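Local coordinates for ethyl acetate hydrolase (Pseudomonas veronii, PDB 5EFZ), which hydrolyses ethyl acetate and related acetate esters as an alpha/beta hydrolase, acting in the breakdown of short-chain methyl ketones such as 2-butanone, at residues G125-A130 and A270-R275; T157-V162 and S279-G284. All blocks are in the same frame, centred on the assembly; numbering follows the deposited sequence.

Interaction 1: G125-A130 and A270-R275; sequences GDDVSA and AWKWQR
Lys272 and Asp127 meet in a buried salt bridge, with NZ of the lysine on OD2 of the aspartate. The refined NZ to OD2 separation of 2.3 Å is too short to be taken literally, and the modelled length is doubtful. Lys272 sends its chain out with CG anti to the backbone N (chi1 -177°), extends it, and then bends it at chi3 (-52°), which turns the end of the chain to the carboxylate. The ammonium also donates to Ile99 O and Gln98 OE1, while Asp127 OD1 accepts from Ile99 N, so the loop after strand 92-96 is gripped by both charges.

Within 270-275, the side chain of Arg275 folds back over Trp271. Its NH1 reaches Trp271 O at 3.1 Å, on a lone pair and in the plane of the carbonyl, and Gln274 OE1 at 2.9 Å, from above the amide plane. The guanidinium lays one face over Trp271 NE1, and Arg275 CD lies 3.3 Å above the indole plane of Trp271, toward its rim.

On the other helix, Asp127 also touches Gln156 of helix 152-163. The pair thus joins helix 124-139, which flanks the sheet, to the helical region inserted between strands 170-174 and 296-300, where alpha/beta hydrolases commonly carry their lid. The side chain of Lys272 is about 11 Å from that of Ser151, the inferred nucleophile. With three acceptors round one ammonium and both carboxylate oxygens engaged, burial of these charges is compensated locally, which is consistent with both residues being ionised.

Interaction 2: T157-V162 and S279-G284; sequences TYEWAV and SRHTGG
His281 turns the edge of its imidazole toward Glu159, and NE2 donates to OE2 across 2.6 Å. The bond is nearly straight, with an N-H...O angle of 162°, and the oxygen lies almost in the ring plane. From the carboxylate's side the fit is less flat: NE2 arrives on the syn side of OE2 but tilted 30° out of the carboxylate plane, and ring and carboxylate are moderately inclined to each other. Glu159 begins with CG anti to the backbone N and kinks at chi2 (72°), a bend that carries the carboxylate across to the histidine. Val162, one helical turn on, adds a nonpolar touch: its CG1 comes obliquely to His281 CD2 at 3.9 Å.

The histidine sits on a 3-10 turn that is itself held compactly, since Ser279 O accepts from both Thr282 N and Gly284 N. Around the acid, the side chains of Ile124 and Val128 on helix 124-139 pack against Glu159, and Val278 does so from the loop.

Away from the annotated catalytic residues, this contact secures the loop between helices 263-274 and 286-290 to helix 152-163. Glu159 OE2 is also salt-bridged to Arg163 NE; a buried carboxylate with two such partners is probably ionised, and its charge would favour a protonated His281.

Overall arrangement
From the N terminus the chain supplies 125-130 on helix 124-139, passes through strand 146-150 and the inferred nucleophile Ser151, and reaches 157-162 on helix 152-163. After strand 170-174 and a long helical excursion it returns with 270-275, closing interaction 1 over 139 intervening residues, and soon after with 279-284, closing interaction 2 over 116. The segments alternate, so the two loops cross. Their first halves sit on neighbouring helices that touch directly, as where Val128 packs on Trp160. Together the contacts tie residues 270-275 and the loop that follows to two helices of the alpha/beta core; the centres of the two contacts lie about 12 Å apart.

Interaction 1: G125-A130 and A270-R275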
ATOM      1  N   GLY A 125      14.628   0.194 -21.983  1.00 17.74           N
ATOM      2  CA  GLY A 125      15.685   0.498 -22.946  1.00 19.93           C
ATOM      3  C   GLY A 125      15.232   0.384 -24.402  1.00 20.28           C
ATOM      4  O   GLY A 125      15.750   1.092 -25.286  1.00 20.46           O
ATOM      5  N   ASP A 126      14.276  -0.510 -24.679  1.00 18.45           N
ATOM      6  CA  ASP A 126      13.746  -0.623 -26.039  1.00 20.96           C
ATOM      7  C   ASP A 126      12.977   0.641 -26.423  1.00 21.42           C
ATOM      8  O   ASP A 126      13.146   1.135 -27.521  1.00 21.28           O
ATOM      9  CB  ASP A 126      12.839  -1.868 -26.172  1.00 20.82           C
ATOM     10  CG  ASP A 126      13.589  -3.175 -25.897  1.00 23.46           C
ATOM     11  OD1 ASP A 126      14.718  -3.347 -26.419  1.00 22.91           O
ATOM     12  OD2 ASP A 126      13.042  -4.043 -25.159  1.00 23.73           O
ATOM     13  N   ASP A 127      12.124   1.161 -25.534  1.00 19.19           N
ATOM     14  CA  ASP A 127      11.474   2.454 -25.781  1.00 20.16           C
ATOM     15  C   ASP A 127      12.467   3.580 -26.071  1.00 18.03           C
ATOM     16  O   ASP A 127      12.295   4.375 -27.014  1.00 17.83           O
ATOM     17  CB  ASP A 127      10.620   2.862 -24.583  1.00 20.32           C
ATOM     18  CG  ASP A 127       9.291   2.103 -24.534  1.00 25.69           C
ATOM     19  OD1 ASP A 127       8.451   2.324 -25.428  1.00 25.10           O
ATOM     20  OD2 ASP A 127       9.076   1.307 -23.594  1.00 30.56           O
ATOM     21  N   VAL A 128      13.511   3.660 -25.262  1.00 16.21           N
ATOM     22  CA  VAL A 128      14.464   4.776 -25.411  1.00 16.64           C
ATOM     23  C   VAL A 128      15.236   4.652 -26.712  1.00 20.48           C
ATOM     24  O   VAL A 128      15.467   5.645 -27.417  1.00 21.45           O
ATOM     25  CB  VAL A 128      15.382   4.846 -24.179  1.00 15.55           C
ATOM     26  CG1 VAL A 128      16.537   5.890 -24.360  1.00 16.99           C
ATOM     27  CG2 VAL A 128      14.501   5.243 -22.957  1.00 15.23           C
ATOM     28  N   SER A 129      15.609   3.427 -27.068  1.00 24.06           N
ATOM     29  CA  SER A 129      16.287   3.221 -28.352  1.00 24.23           C
ATOM     30  C   SER A 129      15.376   3.595 -29.531  1.00 23.72           C
ATOM     31  O   SER A 129      15.811   4.280 -30.472  1.00 23.44           O
ATOM     32  CB  SER A 129      16.775   1.771 -28.476  1.00 26.70           C
ATOM     33  OG  SER A 129      17.359   1.559 -29.757  1.00 33.06           O
ATOM     34  N   ALA A 130      14.113   3.163 -29.468  1.00 21.82           N
ATOM     35  CA  ALA A 130      13.139   3.529 -30.491  1.00 20.58           C
ATOM     36  C   ALA A 130      12.923   5.045 -30.572  1.00 19.16           C
ATOM     37  O   ALA A 130      12.874   5.613 -31.672  1.00 21.49           O
ATOM     38  CB  ALA A 130      11.788   2.815 -30.232  1.00 18.38           C
ATOM     39  N   ALA A 270       3.265  -3.338 -17.429  1.00 14.49           N
ATOM     40  CA  ALA A 270       3.626  -3.798 -16.100  1.00 13.96           C
ATOM     41  C   ALA A 270       4.962  -4.580 -16.071  1.00 15.57           C
ATOM     42  O   ALA A 270       5.794  -4.365 -15.170  1.00 15.68           O
ATOM     43  CB  ALA A 270       2.465  -4.680 -15.505  1.00 12.79           C
ATOM     44  N   TRP A 271       5.161  -5.495 -17.021  1.00 15.24           N
ATOM     45  CA  TRP A 271       6.410  -6.279 -17.075  1.00 15.11           C
ATOM     46  C   TRP A 271       7.592  -5.323 -17.243  1.00 17.00           C
ATOM     47  O   TRP A 271       8.662  -5.481 -16.642  1.00 15.78           O
ATOM     48  CB  TRP A 271       6.375  -7.284 -18.254  1.00 15.90           C
ATOM     49  CG  TRP A 271       7.534  -8.274 -18.300  1.00 17.78           C
ATOM     50  CD1 TRP A 271       7.538  -9.573 -17.820  1.00 23.82           C
ATOM     51  CD2 TRP A 271       8.814  -8.064 -18.896  1.00 19.05           C
ATOM     52  NE1 TRP A 271       8.759 -10.161 -18.075  1.00 22.80           N
ATOM     53  CE2 TRP A 271       9.557  -9.254 -18.734  1.00 22.46           C
ATOM     54  CE3 TRP A 271       9.409  -6.976 -19.558  1.00 19.01           C
ATOM     55  CZ2 TRP A 271      10.867  -9.383 -19.186  1.00 24.15           C
ATOM     56  CZ3 TRP A 271      10.725  -7.098 -20.002  1.00 20.86           C
ATOM     57  CH2 TRP A 271      11.433  -8.296 -19.825  1.00 22.79           C
ATOM     58  N   LYS A 272       7.373  -4.331 -18.091  1.00 15.66           N
ATOM     59  CA  LYS A 272       8.408  -3.361 -18.428  1.00 17.64           C
ATOM     60  C   LYS A 272       8.758  -2.536 -17.176  1.00 17.09           C
ATOM     61  O   LYS A 272       9.927  -2.334 -16.835  1.00 17.50           O
ATOM     62  CB  LYS A 272       7.919  -2.447 -19.550  1.00 14.86           C
ATOM     63  CG  LYS A 272       8.960  -1.431 -20.025  1.00 15.79           C
ATOM     64  CD  LYS A 272       8.327  -0.385 -20.969  1.00 17.31           C
ATOM     65  CE  LYS A 272       7.530  -1.005 -22.125  1.00 20.33           C
ATOM     66  NZ  LYS A 272       7.118   0.147 -23.025  1.00 19.07           N
ATOM     67  N   TRP A 273       7.708  -2.020 -16.549  1.00 14.25           N
ATOM     68  CA  TRP A 273       7.821  -1.219 -15.329  1.00 17.14           C
ATOM     69  C   TRP A 273       8.611  -1.983 -14.262  1.00 16.13           C
ATOM     70  O   TRP A 273       9.517  -1.429 -13.624  1.00 15.66           O
ATOM     71  CB  TRP A 273       6.393  -0.866 -14.860  1.00 16.83           C
ATOM     72  CG  TRP A 273       6.178  -0.291 -13.469  1.00 18.93           C
ATOM     73  CD1 TRP A 273       7.099   0.261 -12.603  1.00 19.15           C
ATOM     74  CD2 TRP A 273       4.911  -0.245 -12.796  1.00 17.29           C
ATOM     75  NE1 TRP A 273       6.452   0.640 -11.416  1.00 18.65           N
ATOM     76  CE2 TRP A 273       5.115   0.341 -11.526  1.00 19.47           C
ATOM     77  CE3 TRP A 273       3.624  -0.663 -13.151  1.00 16.92           C
ATOM     78  CZ2 TRP A 273       4.062   0.525 -10.604  1.00 18.74           C
ATOM     79  CZ3 TRP A 273       2.579  -0.487 -12.229  1.00 20.10           C
ATOM     80  CH2 TRP A 273       2.812   0.106 -10.979  1.00 19.47           C
ATOM     81  N   GLN A 274       8.274  -3.256 -14.057  1.00 17.25           N
ATOM     82  CA  GLN A 274       8.973  -4.065 -13.051  1.00 15.06           C
ATOM     83  C   GLN A 274      10.492  -4.102 -13.207  1.00 17.40           C
ATOM     84  O   GLN A 274      11.227  -4.304 -12.239  1.00 17.89           O
ATOM     85  CB  GLN A 274       8.474  -5.515 -13.115  1.00 16.68           C
ATOM     86  CG  GLN A 274       7.122  -5.724 -12.468  1.00 17.30           C
ATOM     87  CD  GLN A 274       6.719  -7.189 -12.479  1.00 20.50           C
ATOM     88  OE1 GLN A 274       6.801  -7.856 -13.522  1.00 21.16           O
ATOM     89  NE2 GLN A 274       6.299  -7.714 -11.313  1.00 17.00           N
ATOM     90  N   ARG A 275      10.948  -3.974 -14.444  1.00 15.59           N
ATOM     91  CA  ARG A 275      12.360  -4.247 -14.760  1.00 15.90           C
ATOM     92  C   ARG A 275      13.181  -3.027 -15.138  1.00 17.72           C
ATOM     93  O   ARG A 275      14.347  -3.170 -15.505  1.00 18.95           O
ATOM     94  CB  ARG A 275      12.416  -5.286 -15.877  1.00 16.69           C
ATOM     95  CG  ARG A 275      12.159  -6.706 -15.333  1.00 20.34           C
ATOM     96  CD  ARG A 275      11.632  -7.649 -16.380  1.00 20.68           C
ATOM     97  NE  ARG A 275      11.251  -8.921 -15.743  1.00 20.46           N
ATOM     98  CZ  ARG A 275      10.066  -9.134 -15.169  1.00 21.90           C
ATOM     99  NH1 ARG A 275       9.131  -8.184 -15.166  1.00 21.98           N
ATOM    100  NH2 ARG A 275       9.819 -10.294 -14.581  1.00 24.83           N
TER

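Interaction 2: T157-V162 and S279-G284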
ATOM      1  N   THR A 157      13.057   8.537 -18.653  1.00 14.13           N
ATOM      2  CA  THR A 157      13.893   9.724 -18.515  1.00 14.64           C
ATOM      3  C   THR A 157      15.299   9.378 -18.008  1.00 15.94           C
ATOM      4  O   THR A 157      16.303   9.837 -18.576  1.00 17.49           O
ATOM      5  CB  THR A 157      13.202  10.757 -17.583  1.00 17.28           C
ATOM      6  OG1 THR A 157      11.994  11.220 -18.221  1.00 18.13           O
ATOM      7  CG2 THR A 157      14.132  11.991 -17.280  1.00 14.20           C
ATOM      8  N   TYR A 158      15.388   8.580 -16.943  1.00 14.84           N
ATOM      9  CA  TYR A 158      16.683   8.132 -16.441  1.00 15.19           C
ATOM     10  C   TYR A 158      17.439   7.325 -17.484  1.00 16.88           C
ATOM     11  O   TYR A 158      18.643   7.513 -17.706  1.00 18.40           O
ATOM     12  CB  TYR A 158      16.503   7.282 -15.177  1.00 14.64           C
ATOM     13  CG  TYR A 158      16.259   8.108 -13.936  1.00 18.43           C
ATOM     14  CD1 TYR A 158      17.191   9.078 -13.522  1.00 20.09           C
ATOM     15  CD2 TYR A 158      15.118   7.917 -13.150  1.00 18.26           C
ATOM     16  CE1 TYR A 158      16.973   9.823 -12.333  1.00 21.34           C
ATOM     17  CE2 TYR A 158      14.908   8.664 -11.969  1.00 17.79           C
ATOM     18  CZ  TYR A 158      15.837   9.600 -11.579  1.00 22.20           C
ATOM     19  OH  TYR A 158      15.599  10.336 -10.417  1.00 20.74           O
ATOM     20  N   GLU A 159      16.734   6.408 -18.129  1.00 16.48           N
ATOM     21  CA  GLU A 159      17.393   5.608 -19.142  1.00 14.85           C
ATOM     22  C   GLU A 159      17.948   6.474 -20.284  1.00 19.45           C
ATOM     23  O   GLU A 159      19.073   6.252 -20.766  1.00 17.86           O
ATOM     24  CB  GLU A 159      16.421   4.552 -19.685  1.00 15.56           C
ATOM     25  CG  GLU A 159      16.990   3.721 -20.866  1.00 20.68           C
ATOM     26  CD  GLU A 159      18.086   2.706 -20.493  1.00 22.88           C
ATOM     27  OE1 GLU A 159      18.277   2.353 -19.293  1.00 22.89           O
ATOM     28  OE2 GLU A 159      18.787   2.248 -21.433  1.00 22.36           O
ATOM     29  N   TRP A 160      17.178   7.480 -20.700  1.00 19.06           N
ATOM     30  CA  TRP A 160      17.675   8.455 -21.687  1.00 19.04           C
ATOM     31  C   TRP A 160      18.967   9.118 -21.215  1.00 19.60           C
ATOM     32  O   TRP A 160      19.954   9.173 -21.966  1.00 21.82           O
ATOM     33  CB  TRP A 160      16.619   9.549 -21.951  1.00 17.22           C
ATOM     34  CG  TRP A 160      15.896   9.370 -23.258  1.00 17.12           C
ATOM     35  CD1 TRP A 160      14.648   8.829 -23.447  1.00 17.55           C
ATOM     36  CD2 TRP A 160      16.417   9.659 -24.567  1.00 17.74           C
ATOM     37  NE1 TRP A 160      14.357   8.784 -24.790  1.00 16.61           N
ATOM     38  CE2 TRP A 160      15.413   9.330 -25.492  1.00 16.03           C
ATOM     39  CE3 TRP A 160      17.602  10.256 -25.030  1.00 17.98           C
ATOM     40  CZ2 TRP A 160      15.573   9.530 -26.863  1.00 16.64           C
ATOM     41  CZ3 TRP A 160      17.757  10.470 -26.389  1.00 19.25           C
ATOM     42  CH2 TRP A 160      16.753  10.096 -27.292  1.00 18.62           C
ATOM     43  N   ALA A 161      18.963   9.610 -19.970  1.00 17.32           N
ATOM     44  CA  ALA A 161      20.100  10.391 -19.451  1.00 18.94           C
ATOM     45  C   ALA A 161      21.352   9.543 -19.294  1.00 20.61           C
ATOM     46  O   ALA A 161      22.464  10.070 -19.347  1.00 21.95           O
ATOM     47  CB  ALA A 161      19.737  11.050 -18.112  1.00 17.83           C
ATOM     48  N   VAL A 162      21.178   8.232 -19.080  1.00 19.13           N
ATOM     49  CA  VAL A 162      22.321   7.322 -18.900  1.00 19.45           C
ATOM     50  C   VAL A 162      22.805   6.784 -20.257  1.00 22.60           C
ATOM     51  O   VAL A 162      24.004   6.686 -20.501  1.00 23.43           O
ATOM     52  CB  VAL A 162      21.970   6.119 -17.960  1.00 20.53           C
ATOM     53  CG1 VAL A 162      23.067   5.028 -17.998  1.00 19.60           C
ATOM     54  CG2 VAL A 162      21.768   6.606 -16.533  1.00 19.40           C
ATOM     55  N   SER A 279      21.159   0.400 -14.441  1.00 20.39           N
ATOM     56  CA  SER A 279      22.449  -0.243 -14.097  1.00 22.50           C
ATOM     57  C   SER A 279      22.758  -1.442 -15.000  1.00 26.57           C
ATOM     58  O   SER A 279      23.878  -1.981 -14.983  1.00 26.66           O
ATOM     59  CB  SER A 279      22.479  -0.690 -12.621  1.00 24.60           C
ATOM     60  OG  SER A 279      21.753  -1.898 -12.388  1.00 26.91           O
ATOM     61  N   ARG A 280      21.785  -1.862 -15.806  1.00 23.93           N
ATOM     62  CA  ARG A 280      22.078  -2.852 -16.840  1.00 26.12           C
ATOM     63  C   ARG A 280      23.208  -2.366 -17.771  1.00 28.32           C
ATOM     64  O   ARG A 280      23.921  -3.167 -18.366  1.00 29.65           O
ATOM     65  CB  ARG A 280      20.813  -3.182 -17.646  1.00 24.45           C
ATOM     66  CG  ARG A 280      19.769  -3.923 -16.808  1.00 26.21           C
ATOM     67  CD  ARG A 280      18.466  -4.128 -17.578  1.00 26.85           C
ATOM     68  NE  ARG A 280      18.632  -5.063 -18.692  1.00 32.28           N
ATOM     69  CZ  ARG A 280      18.619  -6.389 -18.566  1.00 34.50           C
ATOM     70  NH1 ARG A 280      18.481  -6.956 -17.364  1.00 34.61           N
ATOM     71  NH2 ARG A 280      18.761  -7.145 -19.644  1.00 38.46           N
ATOM     72  N   HIS A 281      23.388  -1.051 -17.894  1.00 27.91           N
ATOM     73  CA  HIS A 281      24.501  -0.536 -18.699  1.00 28.15           C
ATOM     74  C   HIS A 281      25.878  -0.724 -18.059  1.00 31.90           C
ATOM     75  O   HIS A 281      26.915  -0.644 -18.745  1.00 32.34           O
ATOM     76  CB  HIS A 281      24.312   0.951 -18.977  1.00 30.09           C
ATOM     77  CG  HIS A 281      23.148   1.252 -19.857  1.00 31.26           C
ATOM     78  ND1 HIS A 281      23.201   1.112 -21.229  1.00 32.97           N
ATOM     79  CD2 HIS A 281      21.890   1.658 -19.561  1.00 28.21           C
ATOM     80  CE1 HIS A 281      22.023   1.427 -21.740  1.00 35.33           C
ATOM     81  NE2 HIS A 281      21.212   1.766 -20.752  1.00 30.28           N
ATOM     82  N   THR A 282      25.904  -0.945 -16.750  1.00 28.55           N
ATOM     83  CA  THR A 282      27.184  -0.918 -16.033  1.00 33.27           C
ATOM     84  C   THR A 282      27.335  -2.128 -15.115  1.00 36.33           C
ATOM     85  O   THR A 282      27.804  -2.000 -13.986  1.00 39.04           O
ATOM     86  CB  THR A 282      27.312   0.377 -15.196  1.00 32.00           C
ATOM     87  OG1 THR A 282      26.140   0.507 -14.387  1.00 29.09           O
ATOM     88  CG2 THR A 282      27.410   1.603 -16.106  1.00 32.51           C
ATOM     89  N   GLY A 283      26.907  -3.295 -15.603  1.00 35.92           N
ATOM     90  CA  GLY A 283      26.994  -4.545 -14.861  1.00 35.93           C
ATOM     91  C   GLY A 283      26.326  -4.585 -13.494  1.00 35.36           C
ATOM     92  O   GLY A 283      26.751  -5.337 -12.624  1.00 38.42           O
ATOM     93  N   GLY A 284      25.296  -3.777 -13.285  1.00 30.78           N
ATOM     94  CA  GLY A 284      24.562  -3.803 -12.027  1.00 29.16           C
ATOM     95  C   GLY A 284      25.017  -2.753 -11.030  1.00 29.65           C
ATOM     96  O   GLY A 284      24.506  -2.669  -9.907  1.00 31.28           O
TER